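PDB 5A77: DNA endonuclease I-CvuI from Chlorella vulgaris, which is a LAGLIDADG homing endonuclease that binds and cleaves a DNA target site, and probably takes part in intron homing. Local coordinates for residues Q40-L45 against C80-T85. Sequence-based numbering, arbitrary orientation.
Sequences QVRVSL and CVVGGT. With nucleotides of chain C; nucleotides of chain F.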
ATOM      1  N   GLN B  40     -24.342 -16.972   3.447  1.00 40.82           N
ATOM      2  CA  GLN B  40     -22.983 -17.489   3.517  1.00 42.06           C
ATOM      3  C   GLN B  40     -22.109 -16.377   4.076  1.00 42.26           C
ATOM      4  O   GLN B  40     -22.301 -15.212   3.733  1.00 43.42           O
ATOM      5  CB  GLN B  40     -22.488 -17.926   2.121  1.00 38.83           C
ATOM      6  CG  GLN B  40     -21.051 -18.441   2.074  1.00 39.63           C
ATOM      7  CD  GLN B  40     -20.315 -18.080   0.776  1.00 38.11           C
ATOM      8  OE1 GLN B  40     -20.853 -17.395  -0.092  1.00 34.53           O
ATOM      9  NE2 GLN B  40     -19.070 -18.525   0.660  1.00 33.64           N
ATOM     10  N   VAL B  41     -21.166 -16.712   4.944  1.00 40.36           N
ATOM     11  CA  VAL B  41     -20.182 -15.719   5.358  1.00 35.71           C
ATOM     12  C   VAL B  41     -18.920 -15.938   4.520  1.00 42.19           C
ATOM     13  O   VAL B  41     -18.299 -17.006   4.585  1.00 45.31           O
ATOM     14  CB  VAL B  41     -19.887 -15.801   6.863  1.00 39.01           C
ATOM     15  CG1 VAL B  41     -18.653 -15.006   7.213  1.00 43.41           C
ATOM     16  CG2 VAL B  41     -21.083 -15.272   7.664  1.00 38.25           C
ATOM     17  N   ARG B  42     -18.578 -14.954   3.687  1.00 37.58           N
ATOM     18  CA  ARG B  42     -17.418 -15.075   2.808  1.00 37.86           C
ATOM     19  C   ARG B  42     -16.214 -14.449   3.482  1.00 33.39           C
ATOM     20  O   ARG B  42     -16.292 -13.321   3.928  1.00 38.72           O
ATOM     21  CB  ARG B  42     -17.682 -14.412   1.440  1.00 36.03           C
ATOM     22  CG  ARG B  42     -16.448 -14.285   0.504  1.00 37.58           C
ATOM     23  CD  ARG B  42     -16.804 -13.666  -0.879  1.00 32.05           C
ATOM     24  NE  ARG B  42     -17.851 -14.441  -1.548  1.00 37.38           N
ATOM     25  CZ  ARG B  42     -18.752 -13.947  -2.394  1.00 36.85           C
ATOM     26  NH1 ARG B  42     -18.737 -12.655  -2.710  1.00 32.60           N
ATOM     27  NH2 ARG B  42     -19.682 -14.753  -2.916  1.00 35.09           N
ATOM     28  N   VAL B  43     -15.116 -15.193   3.581  1.00 30.45           N
ATOM     29  CA  VAL B  43     -13.842 -14.642   4.018  1.00 33.13           C
ATOM     30  C   VAL B  43     -12.897 -14.433   2.812  1.00 36.41           C
ATOM     31  O   VAL B  43     -12.866 -15.261   1.889  1.00 34.20           O
ATOM     32  CB  VAL B  43     -13.169 -15.549   5.071  1.00 31.87           C
ATOM     33  CG1 VAL B  43     -14.030 -15.649   6.329  1.00 36.90           C
ATOM     34  CG2 VAL B  43     -12.903 -16.922   4.501  1.00 30.48           C
ATOM     35  N   SER B  44     -12.139 -13.334   2.807  1.00 29.21           N
ATOM     36  CA  SER B  44     -11.197 -13.078   1.714  1.00 37.77           C
ATOM     37  C   SER B  44     -10.088 -12.084   2.016  1.00 39.76           C
ATOM     38  O   SER B  44     -10.295 -11.074   2.698  1.00 39.26           O
ATOM     39  CB  SER B  44     -11.943 -12.596   0.463  1.00 41.17           C
ATOM     40  OG  SER B  44     -12.767 -11.482   0.746  1.00 44.31           O
ATOM     41  N   LEU B  45      -8.903 -12.391   1.495  1.00 38.56           N
ATOM     42  CA  LEU B  45      -7.827 -11.418   1.387  1.00 39.86           C
ATOM     43  C   LEU B  45      -7.744 -10.966  -0.062  1.00 41.87           C
ATOM     44  O   LEU B  45      -7.626 -11.797  -0.964  1.00 40.50           O
ATOM     45  CB  LEU B  45      -6.488 -12.008   1.842  1.00 41.12           C
ATOM     46  CG  LEU B  45      -5.245 -11.110   1.767  1.00 39.74           C
ATOM     47  CD1 LEU B  45      -4.262 -11.499   2.842  1.00 44.26           C
ATOM     48  CD2 LEU B  45      -4.567 -11.203   0.414  1.00 44.59           C
ATOM     49  N   CYS B  80      -6.992 -12.307  -5.483  1.00 39.76           N
ATOM     50  CA  CYS B  80      -7.879 -12.626  -4.366  1.00 41.28           C
ATOM     51  C   CYS B  80      -7.815 -14.062  -3.853  1.00 41.24           C
ATOM     52  O   CYS B  80      -7.837 -15.018  -4.631  1.00 39.77           O
ATOM     53  CB  CYS B  80      -9.322 -12.308  -4.739  1.00 38.27           C
ATOM     54  SG  CYS B  80     -10.428 -12.646  -3.383  1.00 57.83           S
ATOM     55  N   VAL B  81      -7.733 -14.196  -2.532  1.00 36.04           N
ATOM     56  CA  VAL B  81      -7.826 -15.498  -1.890  1.00 38.35           C
ATOM     57  C   VAL B  81      -9.146 -15.594  -1.146  1.00 37.83           C
ATOM     58  O   VAL B  81      -9.345 -14.906  -0.137  1.00 39.80           O
ATOM     59  CB  VAL B  81      -6.662 -15.747  -0.908  1.00 37.07           C
ATOM     60  CG1 VAL B  81      -6.669 -17.191  -0.426  1.00 39.80           C
ATOM     61  CG2 VAL B  81      -5.347 -15.441  -1.567  1.00 34.76           C
ATOM     62  N   VAL B  82     -10.051 -16.429  -1.649  1.00 33.67           N
ATOM     63  CA  VAL B  82     -11.341 -16.657  -0.998  1.00 37.67           C
ATOM     64  C   VAL B  82     -11.359 -17.998  -0.281  1.00 36.80           C
ATOM     65  O   VAL B  82     -10.756 -18.968  -0.749  1.00 33.89           O
ATOM     66  CB  VAL B  82     -12.511 -16.639  -2.009  1.00 39.24           C
ATOM     67  CG1 VAL B  82     -13.865 -16.558  -1.294  1.00 30.80           C
ATOM     68  CG2 VAL B  82     -12.353 -15.502  -2.989  1.00 39.75           C
ATOM     69  N   GLY B  83     -12.042 -18.040   0.865  1.00 43.92           N
ATOM     70  CA  GLY B  83     -12.427 -19.287   1.513  1.00 36.58           C
ATOM     71  C   GLY B  83     -11.534 -19.741   2.648  1.00 38.38           C
ATOM     72  O   GLY B  83     -10.332 -19.487   2.641  1.00 39.48           O
ATOM     73  N   GLY B  84     -12.122 -20.461   3.599  1.00 39.59           N
ATOM     74  CA  GLY B  84     -11.451 -20.815   4.836  1.00 38.64           C
ATOM     75  C   GLY B  84     -10.175 -21.622   4.729  1.00 40.05           C
ATOM     76  O   GLY B  84      -9.160 -21.267   5.317  1.00 41.85           O
ATOM     77  N   THR B  85     -10.218 -22.709   3.976  1.00 37.93           N
ATOM     78  CA  THR B  85      -9.089 -23.628   3.919  1.00 46.22           C
ATOM     79  C   THR B  85      -7.821 -23.070   3.244  1.00 49.69           C
ATOM     80  O   THR B  85      -6.712 -23.507   3.557  1.00 51.27           O
ATOM     81  CB  THR B  85      -9.487 -24.927   3.200  1.00 55.99           C
ATOM     82  OG1 THR B  85      -8.406 -25.862   3.290  1.00 64.17           O
ATOM     83  CG2 THR B  85      -9.820 -24.660   1.730  1.00 51.29           C
TER
ATOM     84  P    DA C   4     -15.282 -20.529  -0.365  1.00 39.13           P
ATOM     85  OP1  DA C   4     -14.695 -21.352   0.711  1.00 30.30           O
ATOM     86  OP2  DA C   4     -15.772 -19.150  -0.119  1.00 37.70           O
ATOM     87  O5'  DA C   4     -14.190 -20.495  -1.543  1.00 41.18           O
ATOM     88  C5'  DA C   4     -13.757 -21.731  -2.145  1.00 34.34           C
ATOM     89  C4'  DA C   4     -13.740 -21.626  -3.656  1.00 37.76           C
ATOM     90  O4'  DA C   4     -15.093 -21.477  -4.139  1.00 39.68           O
ATOM     91  C3'  DA C   4     -12.957 -20.434  -4.217  1.00 39.49           C
ATOM     92  O3'  DA C   4     -12.032 -20.882  -5.191  1.00 40.83           O
ATOM     93  C2'  DA C   4     -14.036 -19.540  -4.835  1.00 38.04           C
ATOM     94  C1'  DA C   4     -15.109 -20.543  -5.196  1.00 33.29           C
ATOM     95  N9   DA C   4     -16.448 -19.968  -5.246  1.00 32.76           N
ATOM     96  C8   DA C   4     -17.150 -19.466  -4.192  1.00 35.69           C
ATOM     97  N7   DA C   4     -18.341 -19.029  -4.509  1.00 37.04           N
ATOM     98  C5   DA C   4     -18.443 -19.277  -5.860  1.00 33.17           C
ATOM     99  C6   DA C   4     -19.482 -19.055  -6.786  1.00 34.88           C
ATOM    100  N6   DA C   4     -20.648 -18.487  -6.461  1.00 37.43           N
ATOM    101  N1   DA C   4     -19.269 -19.419  -8.067  1.00 35.30           N
ATOM    102  C2   DA C   4     -18.093 -19.985  -8.394  1.00 35.49           C
ATOM    103  N3   DA C   4     -17.042 -20.256  -7.607  1.00 36.35           N
ATOM    104  C4   DA C   4     -17.286 -19.866  -6.337  1.00 35.53           C
TER
ATOM    105  P    DT F   5     -26.820  -7.606  -4.382  1.00 58.87           P
ATOM    106  OP1  DT F   5     -28.141  -7.084  -4.797  1.00 57.62           O
ATOM    107  OP2  DT F   5     -26.756  -8.696  -3.385  1.00 50.95           O
ATOM    108  O5'  DT F   5     -26.007  -8.131  -5.666  1.00 54.16           O
ATOM    109  C5'  DT F   5     -25.526  -7.216  -6.642  1.00 45.67           C
ATOM    110  C4'  DT F   5     -25.098  -7.952  -7.898  1.00 48.20           C
ATOM    111  O4'  DT F   5     -23.724  -8.408  -7.762  1.00 48.46           O
ATOM    112  C3'  DT F   5     -25.923  -9.196  -8.235  1.00 52.44           C
ATOM    113  O3'  DT F   5     -26.208  -9.222  -9.630  1.00 56.20           O
ATOM    114  C2'  DT F   5     -25.006 -10.350  -7.829  1.00 47.47           C
ATOM    115  C1'  DT F   5     -23.636  -9.772  -8.121  1.00 43.18           C
ATOM    116  N1   DT F   5     -22.545 -10.393  -7.318  1.00 39.10           N
ATOM    117  C2   DT F   5     -21.506 -11.019  -7.961  1.00 39.20           C
ATOM    118  O2   DT F   5     -21.424 -11.103  -9.176  1.00 40.25           O
ATOM    119  N3   DT F   5     -20.550 -11.543  -7.130  1.00 37.73           N
ATOM    120  C4   DT F   5     -20.524 -11.499  -5.746  1.00 37.82           C
ATOM    121  O4   DT F   5     -19.614 -12.003  -5.089  1.00 36.49           O
ATOM    122  C5   DT F   5     -21.644 -10.822  -5.129  1.00 39.50           C
ATOM    123  C7   DT F   5     -21.747 -10.728  -3.627  1.00 30.38           C
ATOM    124  C6   DT F   5     -22.588 -10.306  -5.939  1.00 40.71           C
TER
ATOM    125  P    DA C   3     -20.004 -24.282   2.456  1.00 40.17           P
ATOM    126  OP1  DA C   3     -18.995 -25.167   3.092  1.00 35.96           O
ATOM    127  OP2  DA C   3     -20.772 -23.258   3.193  1.00 40.70           O
ATOM    128  O5'  DA C   3     -19.287 -23.487   1.246  1.00 40.06           O
ATOM    129  C5'  DA C   3     -18.242 -24.118   0.512  1.00 38.53           C
ATOM    130  C4'  DA C   3     -17.772 -23.268  -0.655  1.00 37.28           C
ATOM    131  O4'  DA C   3     -18.705 -23.362  -1.767  1.00 37.01           O
ATOM    132  C3'  DA C   3     -17.616 -21.765  -0.375  1.00 39.44           C
ATOM    133  O3'  DA C   3     -16.485 -21.318  -1.077  1.00 39.26           O
ATOM    134  C2'  DA C   3     -18.882 -21.199  -1.015  1.00 35.83           C
ATOM    135  C1'  DA C   3     -18.900 -22.065  -2.259  1.00 37.49           C
ATOM    136  N9   DA C   3     -20.121 -21.995  -3.058  1.00 37.18           N
ATOM    137  C8   DA C   3     -21.396 -21.759  -2.619  1.00 36.69           C
ATOM    138  N7   DA C   3     -22.291 -21.727  -3.579  1.00 36.49           N
ATOM    139  C5   DA C   3     -21.547 -21.949  -4.735  1.00 37.71           C
ATOM    140  C6   DA C   3     -21.908 -22.045  -6.100  1.00 37.13           C
ATOM    141  N6   DA C   3     -23.161 -21.900  -6.544  1.00 35.65           N
ATOM    142  N1   DA C   3     -20.916 -22.283  -7.000  1.00 38.24           N
ATOM    143  C2   DA C   3     -19.655 -22.412  -6.556  1.00 38.16           C
ATOM    144  N3   DA C   3     -19.197 -22.343  -5.297  1.00 40.34           N
ATOM    145  C4   DA C   3     -20.208 -22.111  -4.428  1.00 38.00           C
TER
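R42, whose CG and CD pass V82 CG1 at an oblique angle, presents the edge of its guanidinium to DNA: O4 of DT5 in chain F lies near the guanidinium plane. R42 NH1 donates to that O4 at 2.6 Å in a bent bond (N-H...O 139°). With CG anti to the backbone N (chi1 171°), that carbon is placed 3.9 Å from V82 CG1. An alanine at R42 would probably leave O4 of the thymine without this donor and strip V82 CG1 of its aliphatic neighbour. V82 CG1 also comes within 3.4 Å of OP2 of DA4 in chain C.

Behind these side chains, strands 39-50 and 76-82 pair antiparallel. L45 and V81 form a hydrogen-bonded pair, with L45 N to V81 O at 3.0 Å and V81 N to L45 O at 2.9 Å; S44 and V82 are the adjoining non-hydrogen-bonded pair. The pairing extends to G83, the N-cap residue of helix 84-94, whose N bonds V43 O at 3.1 Å in a nearly straight line (171°). V43 CG2 packs over the turn, 3.7 Å from G84 N, while V43, L45 and V81 all touch L87 of that helix. G83 has a positive phi, and at its backbone angles a CB would jam against the carbonyl O of V82; its CA lies 3.2 Å from OP1 of DA4 in chain C, where that CB would also clash.

The chemistry thus divides: V43, L45 and V81 pack on the helices, while R42, V82 and G83 face the DNA; R42 hydrogen-bonds a base edge, consistent with a part in target recognition by the LAGLIDADG saddle.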